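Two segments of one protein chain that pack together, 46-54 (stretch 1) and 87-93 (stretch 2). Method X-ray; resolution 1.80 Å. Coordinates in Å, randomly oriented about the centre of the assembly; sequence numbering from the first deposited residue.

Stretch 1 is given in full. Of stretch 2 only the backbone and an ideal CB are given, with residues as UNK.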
# COMPACT_ATOMS: atom_id res chain seq x y z
N GLY A 46 2.42 -14.33 -9.26
CA GLY A 46 2.52 -14.94 -10.58
C GLY A 46 1.56 -14.36 -11.61
O GLY A 46 0.98 -13.30 -11.40
N PRO A 47 1.38 -15.08 -12.72
CA PRO A 47 0.67 -14.68 -13.95
C PRO A 47 -0.72 -14.14 -13.63
O PRO A 47 -1.45 -14.72 -12.81
CB PRO A 47 0.57 -15.97 -14.76
CG PRO A 47 1.67 -16.84 -14.24
CD PRO A 47 1.93 -16.45 -12.81
N LYS A 48 -1.07 -13.03 -14.26
CA LYS A 48 -2.33 -12.40 -14.02
C LYS A 48 -3.02 -12.13 -15.35
O LYS A 48 -2.39 -11.68 -16.33
CB LYS A 48 -2.18 -11.09 -13.22
CG LYS A 48 -1.64 -11.21 -11.85
CD LYS A 48 -2.68 -11.96 -10.95
CE LYS A 48 -2.23 -12.06 -9.50
NZ LYS A 48 -3.28 -12.73 -8.64
N ARG A 49 -4.34 -12.38 -15.37
CA ARG A 49 -5.15 -12.01 -16.55
C ARG A 49 -5.36 -10.49 -16.52
O ARG A 49 -5.32 -9.88 -15.44
CB ARG A 49 -6.54 -12.70 -16.49
CG ARG A 49 -6.46 -14.23 -16.27
CD ARG A 49 -7.86 -14.84 -16.21
NE ARG A 49 -7.81 -16.32 -16.13
CZ ARG A 49 -7.79 -17.12 -17.20
NH1 ARG A 49 -7.75 -16.61 -18.42
NH2 ARG A 49 -7.78 -18.45 -17.06
N PRO A 50 -5.61 -9.87 -17.69
CA PRO A 50 -5.83 -8.44 -17.73
C PRO A 50 -7.02 -7.99 -16.89
O PRO A 50 -6.94 -6.97 -16.26
CB PRO A 50 -6.08 -8.16 -19.23
CG PRO A 50 -5.47 -9.27 -19.93
CD PRO A 50 -5.62 -10.47 -19.05
N GLY A 51 -8.12 -8.77 -16.88
CA GLY A 51 -9.24 -8.54 -15.97
C GLY A 51 -8.90 -8.54 -14.49
O GLY A 51 -9.46 -7.74 -13.76
N GLU A 52 -8.02 -9.44 -14.04
CA GLU A 52 -7.56 -9.49 -12.64
C GLU A 52 -6.74 -8.24 -12.24
O GLU A 52 -6.84 -7.73 -11.11
CB GLU A 52 -6.71 -10.75 -12.42
CG GLU A 52 -7.55 -12.07 -12.55
CD GLU A 52 -6.73 -13.37 -12.52
OE1 GLU A 52 -5.53 -13.34 -12.81
OE2 GLU A 52 -7.33 -14.47 -12.26
N LEU A 53 -5.93 -7.74 -13.16
CA LEU A 53 -5.19 -6.49 -12.94
C LEU A 53 -6.14 -5.29 -12.81
O LEU A 53 -5.92 -4.41 -11.99
CB LEU A 53 -4.17 -6.26 -14.06
CG LEU A 53 -3.03 -7.29 -14.17
CD1 LEU A 53 -2.09 -6.94 -15.39
CD2 LEU A 53 -2.24 -7.34 -12.87
N SER A 54 -7.20 -5.27 -13.62
CA SER A 54 -8.24 -4.24 -13.55
C SER A 54 -8.95 -4.21 -12.16
O SER A 54 -9.15 -3.15 -11.54
CB SER A 54 -9.25 -4.48 -14.70
OG SER A 54 -10.38 -3.70 -14.49
N UNK A 87 -8.34 -17.58 -26.78
CA UNK A 87 -8.70 -16.15 -26.82
C UNK A 87 -8.24 -15.33 -25.61
O UNK A 87 -8.39 -14.11 -25.58
CB UNK A 87 -10.22 -16.02 -26.94
N UNK A 88 -7.67 -16.00 -24.61
CA UNK A 88 -7.24 -15.37 -23.37
C UNK A 88 -5.73 -15.44 -23.23
O UNK A 88 -5.10 -16.28 -23.85
CB UNK A 88 -7.92 -16.03 -22.17
N UNK A 89 -5.14 -14.58 -22.39
CA UNK A 89 -3.70 -14.60 -22.14
C UNK A 89 -3.38 -14.13 -20.71
O UNK A 89 -4.23 -13.56 -20.05
CB UNK A 89 -2.98 -13.72 -23.16
N UNK A 90 -2.15 -14.36 -20.27
CA UNK A 90 -1.70 -13.93 -18.95
C UNK A 90 -0.52 -13.01 -19.15
O UNK A 90 0.25 -13.18 -20.10
CB UNK A 90 -1.33 -15.12 -18.06
N UNK A 91 -0.40 -12.02 -18.25
CA UNK A 91 0.82 -11.22 -18.16
C UNK A 91 1.77 -11.83 -17.16
O UNK A 91 1.36 -12.19 -16.04
CB UNK A 91 0.50 -9.77 -17.77
N UNK A 92 3.02 -11.98 -17.56
CA UNK A 92 4.04 -12.56 -16.71
C UNK A 92 5.24 -11.61 -16.61
O UNK A 92 5.45 -10.80 -17.47
CB UNK A 92 4.47 -13.93 -17.25
N UNK A 93 6.02 -11.74 -15.55
CA UNK A 93 7.12 -10.80 -15.31
C UNK A 93 8.38 -11.34 -15.98
O UNK A 93 8.57 -12.55 -16.11
CB UNK A 93 7.35 -10.59 -13.81

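The backbones meet at a single antiparallel bridge between Lys48 and position 91: Lys48 N donates to O of 91 at 3.1 Å, and N of 91 donates to Lys48 O at 2.8 Å. This pair holds the two backbones side by side at Lys48 and 91.

Position 87 lies beyond the contact, with nothing of stretch 1 within 5.5 Å of its ideal CB. Almost any residue would fit; it is Arg87, whose side chain stays clear of stretch 1.

At position 88 CA-to-CB points toward stretch 1, and the ideal CB is already 3.8 Å from Arg49 NH1. A small side chain suits such close quarters, though a longer one that turned aside could not be excluded. The residue is Ala88, its CB at the edge of the Arg49 guanidinium, near the plane of that group.

Position 89 points its CB away, so a short side chain would miss stretch 1 altogether. A long one that folded back could reach the apolar ring of Pro50. Tyr89 does this with chi1 in the p well: Pro50 CG lies 3.5 Å from Tyr89 CZ, and Pro50 CD sits over one face of the aromatic ring. Its backbone also contributes, because a water accepts from Arg49 NH1 (3.0 Å) and donates to Tyr89 O (2.8 Å).

At position 90 the bond runs sideways, with the ideal CB 3.9 Å from Pro47 CB and 4.0 Å from Lys48 O. Proline carbon and the extended Arg49 side chain favour a broad apolar group, aliphatic or aromatic; an aromatic ring could also meet the flat guanidinium. Phe90 fills the place. Its CB packs 3.9 Å from Pro47 CB, while its CZ lies over one face of the guanidinium, 3.5 Å from Arg49 NH2.

Position 91, the bridge partner, also points sideways, but its ideal CB is 4.5 Å from Leu53 CD1. The neighbouring carbons of Leu53 and Pro50 favour a medium-sized apolar side chain; leucine, isoleucine or methionine could all serve. Leu91 brings its CD1 to 3.7 Å from Leu53 CD1 and 4.1 Å from Pro50 CG, joining the strand to the start of the helix.

At position 92 the ideal CB is 5.0 Å from Pro47 CG, leaving room for a modest apolar side chain; beta-branching would suit the extended backbone. Val92 places CG1 3.7 Å from Pro47 CB.

Position 93 has nothing of stretch 1 near its CB, so the contact sets no preference. It is Ile93, a residue comfortable in a strand.

Stretch 2 (87-93) RAYFLVI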
# COMPACT_ATOMS: atom_id res chain seq x y z
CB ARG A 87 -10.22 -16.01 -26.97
CG ARG A 87 -10.68 -16.17 -28.42
CD ARG A 87 -12.11 -16.71 -28.52
NE ARG A 87 -12.95 -16.30 -27.40
CZ ARG A 87 -13.68 -15.18 -27.34
NH1 ARG A 87 -13.71 -14.33 -28.37
NH2 ARG A 87 -14.40 -14.93 -26.25
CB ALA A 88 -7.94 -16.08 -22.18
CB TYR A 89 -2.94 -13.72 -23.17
CG TYR A 89 -3.24 -12.24 -23.07
CD1 TYR A 89 -2.45 -11.39 -22.30
CD2 TYR A 89 -4.31 -11.69 -23.78
CE1 TYR A 89 -2.73 -10.02 -22.23
CE2 TYR A 89 -4.58 -10.35 -23.73
CZ TYR A 89 -3.80 -9.51 -22.96
OH TYR A 89 -4.10 -8.16 -22.92
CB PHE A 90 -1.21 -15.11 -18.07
CG PHE A 90 -2.33 -16.06 -17.61
CD1 PHE A 90 -2.95 -15.89 -16.37
CD2 PHE A 90 -2.71 -17.13 -18.42
CE1 PHE A 90 -3.96 -16.80 -15.95
CE2 PHE A 90 -3.71 -18.02 -18.00
CZ PHE A 90 -4.32 -17.84 -16.77
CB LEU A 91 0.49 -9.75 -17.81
CG LEU A 91 -0.38 -9.29 -19.01
CD1 LEU A 91 -1.62 -8.50 -18.67
CD2 LEU A 91 0.45 -8.73 -20.16
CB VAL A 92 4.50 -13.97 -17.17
CG1 VAL A 92 3.34 -15.01 -17.01
CG2 VAL A 92 4.90 -13.98 -18.60
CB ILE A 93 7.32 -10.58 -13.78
CG1 ILE A 93 8.15 -9.32 -13.46
CG2 ILE A 93 7.89 -11.85 -13.09
CD1 ILE A 93 8.01 -8.80 -11.99
O HOH W 1 -6.99 -13.88 -19.47
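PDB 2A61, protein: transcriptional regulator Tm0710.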